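Ferrichrome ABC transporter substrate-binding protein (Staphylococcus pseudintermedius, PDB 5FLY) probably binds ferric hydroxamate siderophores such as ferrichrome outside the cell membrane and delivers them to an ABC transporter for iron uptake. Local coordinates at residues V218-A224 with Y248-S254; V158-E162 with R177-Y183; P25-M31 with L80-I86. One frame throughout, in Å; residues are numbered along the deposited sequence.

Contact 1: residues V218-A224 with Y248-S254; sequences VIITAKA and YAFNVDS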
loop_
_atom_site.group_PDB
_atom_site.type_symbol
_atom_site.label_atom_id
_atom_site.label_comp_id
_atom_site.label_asym_id
_atom_site.label_seq_id
_atom_site.Cartn_x
_atom_site.Cartn_y
_atom_site.Cartn_z
ATOM N N VAL A 218 -2.713 -20.674 -0.858
ATOM C CA VAL A 218 -2.289 -20.050 0.391
ATOM C C VAL A 218 -3.299 -18.949 0.691
ATOM O O VAL A 218 -3.689 -18.202 -0.214
ATOM C CB VAL A 218 -0.870 -19.456 0.299
ATOM C CG1 VAL A 218 -0.515 -18.702 1.574
ATOM C CG2 VAL A 218 0.163 -20.544 0.000
ATOM N N ILE A 219 -3.737 -18.859 1.947
ATOM C CA ILE A 219 -4.673 -17.816 2.347
ATOM C C ILE A 219 -4.125 -17.001 3.500
ATOM O O ILE A 219 -3.842 -17.517 4.572
ATOM C CB ILE A 219 -6.038 -18.380 2.757
ATOM C CG1 ILE A 219 -6.612 -19.259 1.646
ATOM C CG2 ILE A 219 -7.001 -17.214 3.119
ATOM C CD1 ILE A 219 -7.853 -20.008 2.070
ATOM N N ILE A 220 -4.012 -15.708 3.256
ATOM C CA ILE A 220 -3.476 -14.786 4.226
ATOM C C ILE A 220 -4.593 -13.869 4.660
ATOM O O ILE A 220 -5.263 -13.276 3.818
ATOM C CB ILE A 220 -2.309 -13.988 3.658
ATOM C CG1 ILE A 220 -1.171 -14.944 3.260
ATOM C CG2 ILE A 220 -1.846 -12.934 4.671
ATOM C CD1 ILE A 220 -0.088 -14.286 2.426
ATOM N N THR A 221 -4.795 -13.785 5.979
ATOM C CA THR A 221 -5.796 -12.900 6.570
ATOM C C THR A 221 -5.132 -11.738 7.310
ATOM O O THR A 221 -4.411 -11.927 8.288
ATOM C CB THR A 221 -6.717 -13.660 7.529
ATOM O OG1 THR A 221 -7.416 -14.660 6.787
ATOM C CG2 THR A 221 -7.734 -12.713 8.204
ATOM N N ALA A 222 -5.387 -10.537 6.813
ATOM C CA ALA A 222 -4.940 -9.317 7.465
ATOM C C ALA A 222 -5.983 -8.898 8.481
ATOM O O ALA A 222 -7.149 -8.731 8.128
ATOM C CB ALA A 222 -4.710 -8.224 6.457
ATOM N N LYS A 223 -5.569 -8.763 9.733
ATOM C CA LYS A 223 -6.486 -8.379 10.802
ATOM C C LYS A 223 -5.761 -7.609 11.885
ATOM O O LYS A 223 -4.527 -7.634 11.978
ATOM C CB LYS A 223 -7.163 -9.604 11.410
ATOM C CG LYS A 223 -6.192 -10.588 12.068
ATOM C CD LYS A 223 -6.924 -11.769 12.711
ATOM C CE LYS A 223 -7.670 -11.350 13.974
ATOM N NZ LYS A 223 -6.752 -11.047 15.100
ATOM N N ALA A 224 -6.536 -6.909 12.699
ATOM C CA ALA A 224 -5.958 -6.213 13.840
ATOM C C ALA A 224 -5.454 -7.202 14.871
ATOM O O ALA A 224 -6.070 -8.223 15.137
ATOM C CB ALA A 224 -6.970 -5.280 14.465
ATOM N N TYR A 248 -1.819 -24.036 5.138
ATOM C CA TYR A 248 -1.239 -22.964 4.354
ATOM C C TYR A 248 -2.052 -21.681 4.549
ATOM O O TYR A 248 -2.332 -20.959 3.593
ATOM C CB TYR A 248 -1.207 -23.347 2.869
ATOM C CG TYR A 248 -0.065 -24.249 2.449
ATOM C CD1 TYR A 248 0.772 -24.854 3.378
ATOM C CD2 TYR A 248 0.177 -24.477 1.099
ATOM C CE1 TYR A 248 1.830 -25.665 2.962
ATOM C CE2 TYR A 248 1.220 -25.289 0.679
ATOM C CZ TYR A 248 2.043 -25.873 1.613
ATOM O OH TYR A 248 3.083 -26.678 1.181
ATOM N N ALA A 249 -2.440 -21.407 5.790
ATOM C CA ALA A 249 -3.244 -20.227 6.092
ATOM C C ALA A 249 -2.683 -19.564 7.337
ATOM O O ALA A 249 -2.475 -20.224 8.354
ATOM C CB ALA A 249 -4.727 -20.599 6.278
ATOM N N PHE A 250 -2.405 -18.268 7.256
ATOM C CA PHE A 250 -1.887 -17.541 8.410
ATOM C C PHE A 250 -2.378 -16.108 8.400
ATOM O O PHE A 250 -2.829 -15.602 7.371
ATOM C CB PHE A 250 -0.342 -17.587 8.481
ATOM C CG PHE A 250 0.378 -16.975 7.297
ATOM C CD1 PHE A 250 0.732 -17.750 6.196
ATOM C CD2 PHE A 250 0.755 -15.637 7.306
ATOM C CE1 PHE A 250 1.423 -17.187 5.120
ATOM C CE2 PHE A 250 1.442 -15.080 6.242
ATOM C CZ PHE A 250 1.776 -15.857 5.149
ATOM N N ASN A 251 -2.316 -15.491 9.573
ATOM C CA ASN A 251 -2.718 -14.105 9.756
ATOM C C ASN A 251 -1.534 -13.164 9.743
ATOM O O ASN A 251 -0.419 -13.524 10.149
ATOM C CB ASN A 251 -3.454 -13.909 11.079
ATOM C CG ASN A 251 -4.680 -14.792 11.213
ATOM O OD1 ASN A 251 -5.317 -15.139 10.233
ATOM N ND2 ASN A 251 -5.026 -15.129 12.448
ATOM N N VAL A 252 -1.787 -11.947 9.285
ATOM C CA VAL A 252 -0.817 -10.866 9.413
ATOM C C VAL A 252 -1.480 -9.633 10.043
ATOM O O VAL A 252 -2.694 -9.508 10.042
ATOM C CB VAL A 252 -0.207 -10.481 8.051
ATOM C CG1 VAL A 252 0.533 -11.668 7.415
ATOM C CG2 VAL A 252 -1.285 -9.971 7.111
ATOM N N ASP A 253 -0.650 -8.716 10.547
ATOM C CA ASP A 253 -1.081 -7.501 11.238
ATOM C C ASP A 253 -1.494 -6.437 10.231
ATOM O O ASP A 253 -0.643 -5.859 9.563
ATOM C CB ASP A 253 0.062 -6.988 12.129
ATOM C CG ASP A 253 -0.323 -5.781 12.967
ATOM O OD1 ASP A 253 -1.242 -5.024 12.603
ATOM O OD2 ASP A 253 0.340 -5.571 14.004
ATOM N N SER A 254 -2.795 -6.167 10.125
ATOM C CA SER A 254 -3.271 -5.270 9.085
ATOM C C SER A 254 -2.701 -3.856 9.217
ATOM O O SER A 254 -2.441 -3.226 8.200
ATOM C CB SER A 254 -4.803 -5.228 9.066
ATOM O OG SER A 254 -5.326 -4.899 10.325
#
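Backbone hydrogen bonds carry this pairing of two parallel strands, 218-223 and 249-253. Ile-219, Thr-221 and Lys-223 each use both their N and O: Ile-219 N to Tyr-248 O (3.0 Å) and Phe-250 N to Ile-219 O (3.1 Å), Thr-221 N to Phe-250 O (3.0 Å) and Val-252 N to Thr-221 O (2.8 Å), Lys-223 N to Val-252 O (3.0 Å) and Ser-254 N to Lys-223 O (2.9 Å). The last bond falls where the second strand gives way to helix 254-257, with Asp-253 as its N-cap.

Apolar contacts gather on the face bearing Ile-220, Ala-222, Phe-250 and Val-252. A CH-pi contact puts Ile-220 CG1 over the Phe-250 ring, 4.0 Å from its centroid; Ile-220 CG2 touches Val-252 CG1 at 3.8 Å, and helix 262-278 packs on this face through Leu-272 and Gln-275.

The other face is mixed: Ile-219 CB meets Ala-249 CB at 4.4 Å, and farther along Thr-221 CB lies 3.4 Å from Asn-251 OD1, which is hydrogen-bonded to Gln-233. Lys-223 points away, its NZ holding Ala-224 O (2.9 Å) and Ala-227 O.

Main-chain bonding thus fixes the register, and the greasy face seats the sheet's edge strand against a helix, as in an alpha/beta domain.

Contact 2: residues V158-E162 with R177-Y183; sequences VTIFE and RGSEVLY. With 7PG (2,5,8,11,14,17,20,23-octaoxapentacosan-25-ol), chain P.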
loop_
_atom_site.group_PDB
_atom_site.type_symbol
_atom_site.label_atom_id
_atom_site.label_comp_id
_atom_site.label_asym_id
_atom_site.label_seq_id
_atom_site.Cartn_x
_atom_site.Cartn_y
_atom_site.Cartn_z
ATOM N N VAL A 158 -2.187 -17.373 -4.165
ATOM C CA VAL A 158 -2.440 -16.802 -2.837
ATOM C C VAL A 158 -3.640 -15.860 -2.908
ATOM O O VAL A 158 -3.915 -15.229 -3.935
ATOM C CB VAL A 158 -1.185 -16.075 -2.278
ATOM C CG1 VAL A 158 -0.738 -14.978 -3.191
ATOM C CG2 VAL A 158 -1.437 -15.545 -0.856
ATOM N N THR A 159 -4.372 -15.842 -1.801
ATOM C CA THR A 159 -5.520 -14.980 -1.580
ATOM C C THR A 159 -5.275 -14.144 -0.341
ATOM O O THR A 159 -4.825 -14.685 0.677
ATOM C CB THR A 159 -6.798 -15.815 -1.381
ATOM O OG1 THR A 159 -7.069 -16.549 -2.582
ATOM C CG2 THR A 159 -7.997 -14.922 -0.993
ATOM N N ILE A 160 -5.539 -12.838 -0.426
ATOM C CA ILE A 160 -5.473 -11.961 0.739
ATOM C C ILE A 160 -6.873 -11.539 1.121
ATOM O O ILE A 160 -7.560 -10.866 0.342
ATOM C CB ILE A 160 -4.623 -10.681 0.496
ATOM C CG1 ILE A 160 -3.253 -11.016 -0.093
ATOM C CG2 ILE A 160 -4.459 -9.912 1.798
ATOM C CD1 ILE A 160 -2.590 -9.839 -0.750
ATOM N N PHE A 161 -7.298 -11.956 2.304
ATOM C CA PHE A 161 -8.493 -11.411 2.930
ATOM C C PHE A 161 -8.110 -10.388 4.003
ATOM O O PHE A 161 -7.058 -10.505 4.646
ATOM C CB PHE A 161 -9.337 -12.508 3.556
ATOM C CG PHE A 161 -9.954 -13.472 2.558
ATOM C CD1 PHE A 161 -10.802 -13.035 1.539
ATOM C CD2 PHE A 161 -9.702 -14.832 2.671
ATOM C CE1 PHE A 161 -11.372 -13.954 0.648
ATOM C CE2 PHE A 161 -10.260 -15.745 1.787
ATOM C CZ PHE A 161 -11.099 -15.308 0.777
ATOM N N GLU A 162 -8.944 -9.365 4.179
ATOM C CA GLU A 162 -8.821 -8.512 5.361
ATOM C C GLU A 162 -10.122 -8.494 6.140
ATOM O O GLU A 162 -11.197 -8.289 5.573
ATOM C CB GLU A 162 -8.430 -7.075 4.999
ATOM C CG GLU A 162 -8.433 -6.141 6.216
ATOM C CD GLU A 162 -7.838 -4.775 5.947
ATOM O OE1 GLU A 162 -7.565 -4.445 4.764
ATOM O OE2 GLU A 162 -7.643 -4.031 6.930
ATOM N N ARG A 177 -1.776 -4.316 1.702
ATOM C CA ARG A 177 -2.014 -5.561 2.414
ATOM C C ARG A 177 -1.125 -6.691 1.900
ATOM O O ARG A 177 -1.518 -7.854 1.920
ATOM C CB ARG A 177 -3.491 -5.955 2.319
ATOM C CG ARG A 177 -4.420 -5.007 3.037
ATOM C CD ARG A 177 -4.796 -3.807 2.189
ATOM N NE ARG A 177 -5.798 -2.985 2.866
ATOM C CZ ARG A 177 -6.086 -1.731 2.539
ATOM N NH1 ARG A 177 -5.456 -1.125 1.545
ATOM N NH2 ARG A 177 -7.012 -1.078 3.224
ATOM N N GLY A 178 0.081 -6.344 1.463
ATOM C CA GLY A 178 1.011 -7.346 0.970
ATOM C C GLY A 178 0.834 -7.744 -0.486
ATOM O O GLY A 178 1.621 -8.529 -1.010
ATOM N N SER A 179 -0.174 -7.192 -1.157
ATOM C CA SER A 179 -0.474 -7.581 -2.530
ATOM C C SER A 179 0.697 -7.301 -3.475
ATOM O O SER A 179 1.017 -8.126 -4.332
ATOM C CB SER A 179 -1.743 -6.871 -3.026
ATOM O OG SER A 179 -1.585 -5.466 -3.033
ATOM N N GLU A 180 1.353 -6.157 -3.305
ATOM C CA GLU A 180 2.475 -5.823 -4.174
ATOM C C GLU A 180 3.601 -6.834 -3.996
ATOM O O GLU A 180 4.168 -7.317 -4.976
ATOM C CB GLU A 180 2.960 -4.414 -3.888
ATOM C CG GLU A 180 1.912 -3.362 -4.208
ATOM C CD GLU A 180 0.905 -3.115 -3.095
ATOM O OE1 GLU A 180 1.029 -3.694 -1.984
ATOM O OE2 GLU A 180 -0.010 -2.293 -3.353
ATOM N N VAL A 181 3.920 -7.153 -2.748
ATOM C CA VAL A 181 4.988 -8.109 -2.487
ATOM C C VAL A 181 4.627 -9.506 -3.018
ATOM O O VAL A 181 5.448 -10.158 -3.672
ATOM C CB VAL A 181 5.311 -8.166 -0.989
ATOM C CG1 VAL A 181 6.242 -9.343 -0.682
ATOM C CG2 VAL A 181 5.911 -6.840 -0.539
ATOM N N LEU A 182 3.413 -9.965 -2.729
ATOM C CA LEU A 182 2.998 -11.324 -3.050
ATOM C C LEU A 182 2.830 -11.554 -4.551
ATOM O O LEU A 182 3.369 -12.529 -5.076
ATOM C CB LEU A 182 1.708 -11.660 -2.313
ATOM C CG LEU A 182 1.857 -11.754 -0.794
ATOM C CD1 LEU A 182 0.498 -11.718 -0.106
ATOM C CD2 LEU A 182 2.660 -13.014 -0.406
ATOM N N TYR A 183 2.123 -10.657 -5.240
ATOM C CA TYR A 183 1.768 -10.877 -6.643
ATOM C C TYR A 183 2.770 -10.301 -7.641
ATOM O O TYR A 183 2.925 -10.844 -8.745
ATOM C CB TYR A 183 0.391 -10.291 -6.936
ATOM C CG TYR A 183 -0.707 -10.900 -6.105
ATOM C CD1 TYR A 183 -1.015 -12.251 -6.213
ATOM C CD2 TYR A 183 -1.426 -10.129 -5.204
ATOM C CE1 TYR A 183 -2.045 -12.822 -5.451
ATOM C CE2 TYR A 183 -2.439 -10.688 -4.431
ATOM C CZ TYR A 183 -2.739 -12.030 -4.565
ATOM O OH TYR A 183 -3.754 -12.575 -3.803
HETATM C C2 7PG P . -6.291 2.398 5.499
HETATM O O1 7PG P . -6.886 1.655 6.527
HETATM C C3 7PG P . -7.627 0.562 6.066
HETATM C C4 7PG P . -9.115 0.900 6.069
HETATM O O2 7PG P . -9.894 -0.261 5.969
HETATM C C5 7PG P . -9.573 -1.090 4.891
HETATM C C6 7PG P . -10.817 -1.741 4.295
HETATM O O3 7PG P . -10.653 -1.876 2.908
HETATM C C7 7PG P . -11.008 -0.767 2.130
HETATM C C8 7PG P . -10.469 -0.958 0.709
HETATM O O4 7PG P . -10.663 0.172 -0.105
HETATM C C9 7PG P . -10.072 1.340 0.372
HETATM C C10 7PG P . -9.690 2.329 -0.732
HETATM O O5 7PG P . -8.551 3.015 -0.275
HETATM C C11 7PG P . -7.818 3.763 -1.208
HETATM C C12 7PG P . -6.388 3.948 -0.688
HETATM O O6 7PG P . -5.464 3.361 -1.570
HETATM C C13 7PG P . -4.980 2.086 -1.246
HETATM C C14 7PG P . -4.069 2.163 -0.026
HETATM O O7 7PG P . -2.949 1.357 -0.255
HETATM C C15 7PG P . -1.777 1.765 0.398
HETATM O O HOH W 1 -5.735 -11.057 -2.748
#
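Ile-160 is the apolar hub. Its CD1 reaches the start of helix 179-185, 3.6 Å from Ser-179 CA, 3.7 Å from Leu-182 CD1 and 3.8 Å from Tyr-183 CE2. Beside it, Val-158 CG1 packs against Tyr-183 CE1 (3.4 Å) and Leu-182 CB (4.2 Å). Gly-178, the N-cap residue, has positive phi, and a side chain there would jam against the preceding carbonyl.

Farther out, Tyr-183 OH donates to Val-158 O (2.7 Å). A water donates to the same Tyr-183 OH (2.7 Å) and accepts from Ile-160 N (2.9 Å), so one tyrosine ties helix to strand backbone twice.

At the polar edge, Glu-162 OE1 and Arg-177 NE form a salt bridge at 3.0 Å. Both line the pocket occupied by the polyether 7PG, whose C5 lies 3.1 Å from Arg-177 NH2. Tyr-171 and Trp-258 also bond Glu-162, and Arg-177 NH1 holds Trp-175 O; by its place this pair probably faces the siderophore in the natural complex.

Strand 158-164 runs between 167-171 and 218-223, and helix 179-183 runs along its face, nearly antiparallel (169° between the short segments), with Leu-182 touching both Ile-220 of strand 218-223 and Leu-272 of helix 262-278.

Contact 3: residues P25-M31 with L80-I86; sequences PKRIVVM and LKPDLII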
loop_
_atom_site.group_PDB
_atom_site.type_symbol
_atom_site.label_atom_id
_atom_site.label_comp_id
_atom_site.label_asym_id
_atom_site.label_seq_id
_atom_site.Cartn_x
_atom_site.Cartn_y
_atom_site.Cartn_z
ATOM N N PRO A 25 10.791 21.397 -3.335
ATOM C CA PRO A 25 9.775 21.655 -2.315
ATOM C C PRO A 25 10.378 21.704 -0.907
ATOM O O PRO A 25 11.104 20.800 -0.510
ATOM C CB PRO A 25 8.806 20.472 -2.472
ATOM C CG PRO A 25 9.037 19.963 -3.854
ATOM C CD PRO A 25 10.494 20.191 -4.119
ATOM N N LYS A 26 10.071 22.775 -0.188
ATOM C CA LYS A 26 10.642 23.052 1.124
ATOM C C LYS A 26 9.671 22.771 2.271
ATOM O O LYS A 26 10.101 22.624 3.408
ATOM C CB LYS A 26 11.088 24.522 1.211
ATOM C CG LYS A 26 12.169 24.911 0.209
ATOM C CD LYS A 26 13.435 24.102 0.392
ATOM C CE LYS A 26 14.599 24.752 -0.352
ATOM N NZ LYS A 26 15.867 23.961 -0.209
ATOM N N ARG A 27 8.372 22.714 1.978
ATOM C CA ARG A 27 7.358 22.589 3.021
ATOM C C ARG A 27 6.181 21.796 2.472
ATOM O O ARG A 27 5.178 22.360 2.067
ATOM C CB ARG A 27 6.894 23.965 3.522
ATOM C CG ARG A 27 7.993 24.798 4.166
ATOM C CD ARG A 27 7.437 26.065 4.807
ATOM N NE ARG A 27 6.566 25.763 5.935
ATOM C CZ ARG A 27 6.992 25.412 7.144
ATOM N NH1 ARG A 27 8.287 25.311 7.379
ATOM N NH2 ARG A 27 6.122 25.136 8.106
ATOM N N ILE A 28 6.325 20.477 2.486
ATOM C CA ILE A 28 5.318 19.570 1.949
ATOM C C ILE A 28 4.382 19.127 3.054
ATOM O O ILE A 28 4.829 18.751 4.132
ATOM C CB ILE A 28 5.944 18.311 1.318
ATOM C CG1 ILE A 28 7.010 18.691 0.299
ATOM C CG2 ILE A 28 4.864 17.438 0.659
ATOM C CD1 ILE A 28 7.672 17.490 -0.371
ATOM N N VAL A 29 3.082 19.184 2.793
ATOM C CA VAL A 29 2.101 18.566 3.671
ATOM C C VAL A 29 1.533 17.379 2.932
ATOM O O VAL A 29 1.000 17.534 1.840
ATOM C CB VAL A 29 0.994 19.552 4.075
ATOM C CG1 VAL A 29 -0.175 18.821 4.769
ATOM C CG2 VAL A 29 1.592 20.651 4.952
ATOM N N VAL A 30 1.705 16.190 3.504
ATOM C CA VAL A 30 1.223 14.967 2.872
ATOM C C VAL A 30 -0.063 14.498 3.561
ATOM O O VAL A 30 -0.017 13.902 4.640
ATOM C CB VAL A 30 2.302 13.859 2.918
ATOM C CG1 VAL A 30 1.842 12.622 2.165
ATOM C CG2 VAL A 30 3.629 14.371 2.365
ATOM N N MET A 31 -1.203 14.797 2.942
ATOM C CA MET A 31 -2.504 14.411 3.494
ATOM C C MET A 31 -2.907 12.985 3.117
ATOM O O MET A 31 -3.766 12.390 3.769
ATOM C CB MET A 31 -3.591 15.375 3.033
ATOM C CG MET A 31 -3.478 16.760 3.627
ATOM S SD MET A 31 -3.307 16.758 5.439
ATOM C CE MET A 31 -4.751 15.839 5.936
ATOM N N LEU A 80 0.411 25.613 8.301
ATOM C CA LEU A 80 1.764 25.089 8.121
ATOM C C LEU A 80 2.488 25.769 6.951
ATOM O O LEU A 80 3.646 25.473 6.675
ATOM C CB LEU A 80 1.722 23.571 7.918
ATOM C CG LEU A 80 1.397 22.745 9.168
ATOM C CD1 LEU A 80 1.122 21.272 8.831
ATOM C CD2 LEU A 80 2.512 22.871 10.229
ATOM N N LYS A 81 1.800 26.685 6.270
ATOM C CA LYS A 81 2.385 27.423 5.154
ATOM C C LYS A 81 3.141 26.528 4.171
ATOM O O LYS A 81 4.322 26.755 3.888
ATOM C CB LYS A 81 3.323 28.506 5.686
ATOM C CG LYS A 81 2.679 29.422 6.713
ATOM C CD LYS A 81 1.469 30.160 6.146
ATOM C CE LYS A 81 0.874 31.117 7.175
ATOM N NZ LYS A 81 1.881 32.104 7.647
ATOM N N PRO A 82 2.458 25.515 3.633
ATOM C CA PRO A 82 3.074 24.590 2.681
ATOM C C PRO A 82 3.446 25.251 1.352
ATOM O O PRO A 82 2.811 26.244 0.980
ATOM C CB PRO A 82 1.978 23.536 2.457
ATOM C CG PRO A 82 0.701 24.248 2.757
ATOM C CD PRO A 82 1.017 25.246 3.815
ATOM N N ASP A 83 4.448 24.725 0.657
ATOM C CA ASP A 83 4.648 25.108 -0.741
ATOM C C ASP A 83 4.194 23.986 -1.680
ATOM O O ASP A 83 4.208 24.152 -2.899
ATOM C CB ASP A 83 6.106 25.528 -1.012
ATOM C CG ASP A 83 7.132 24.423 -0.791
ATOM O OD1 ASP A 83 6.805 23.306 -0.347
ATOM O OD2 ASP A 83 8.324 24.719 -1.073
ATOM N N LEU A 84 3.730 22.878 -1.105
ATOM C CA LEU A 84 3.229 21.747 -1.873
ATOM C C LEU A 84 2.355 20.901 -0.965
ATOM O O LEU A 84 2.748 20.604 0.167
ATOM C CB LEU A 84 4.391 20.906 -2.443
ATOM C CG LEU A 84 4.002 19.640 -3.210
ATOM C CD1 LEU A 84 3.232 19.969 -4.471
ATOM C CD2 LEU A 84 5.244 18.810 -3.560
ATOM N N ILE A 85 1.185 20.499 -1.477
ATOM C CA ILE A 85 0.256 19.629 -0.763
ATOM C C ILE A 85 0.022 18.366 -1.580
ATOM O O ILE A 85 -0.159 18.457 -2.781
ATOM C CB ILE A 85 -1.089 20.334 -0.514
ATOM C CG1 ILE A 85 -0.877 21.596 0.336
ATOM C CG2 ILE A 85 -2.084 19.386 0.137
ATOM C CD1 ILE A 85 -2.052 22.554 0.308
ATOM N N ILE A 86 0.083 17.202 -0.925
ATOM C CA ILE A 86 -0.146 15.906 -1.553
ATOM C C ILE A 86 -1.386 15.282 -0.946
ATOM O O ILE A 86 -1.487 15.163 0.262
ATOM C CB ILE A 86 1.042 14.918 -1.346
ATOM C CG1 ILE A 86 2.379 15.566 -1.699
ATOM C CG2 ILE A 86 0.811 13.610 -2.134
ATOM C CD1 ILE A 86 2.503 15.993 -3.123
#
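Pro-25 opens the contact, its CG lying 4.0 Å from Leu-84 CD2. Next, Lys-26 N donates to Asp-83 OD2 (2.8 Å), and Arg-27 N to Asp-83 OD1 (2.9 Å), so one carboxylate clasps two consecutive amides just ahead of the strand. The amine of Lys-26 turns elsewhere, to a salt bridge with Asp-24.

Arg-27 does the most polar work. Its O accepts from Asp-83 N (2.8 Å), returning the bond from that aspartate. The guanidinium reaches the end of helix 74-79, where NE (3.0 Å) and NH2 (2.9 Å) both donate to Leu-80 O; NE also makes a weak bond to Lys-81 O (3.2 Å). Lys-81 leaves the helix with positive phi, turning the chain toward the strand.

From Ile-28 the pairing is regular parallel strand. Ile-28 CG2 packs on Ile-86 CG1 (3.9 Å). Val-29 bonds through both its polar backbone atoms: Val-29 N donates to Leu-84 O (3.0 Å), and Ile-86 N donates to Val-29 O (2.9 Å). On the opposite face from Ile-28, Val-29 CG2 meets Pro-82 CB (3.8 Å) and Leu-80 CD1 (4.0 Å). Val-30 CG1 rests 4.3 Å from Ile-86 CB, and Met-31 N closes the pairing on Ile-86 O (2.7 Å).

Strand 28-30 has 46-50 as its other neighbour, and 84-88 continues to 103-106, where Ile-104 and Phe-106 meet Ile-86. Helix 74-79 lies against the Val-29 and Ile-85 face, with Val-77 touching Pro-82, Ile-85 and Met-31; the result is a parallel alpha/beta sheet.

Contacts 1 and 2 share one sheet: strands 218-223 and 158-164 are neighbours in it, joined directly by Ala-222 N and Phe-161 O at 2.7 Å. Contact 3 belongs to a separate, all-parallel five-stranded sheet, its centre about 36 Å from that of contact 1 and about 32 Å from that of contact 2, on the opposite side of the chain's centre. All three are buried, but only in contact 2 is every touching residue buried; contacts 1 and 3 carry exposed residues. Contacts 1 and 3 are parallel strand pairings, the latter with added arginine and aspartate bonds at its entrance, whereas contact 2 packs helix on strand and ends in a salt bridge at the pocket.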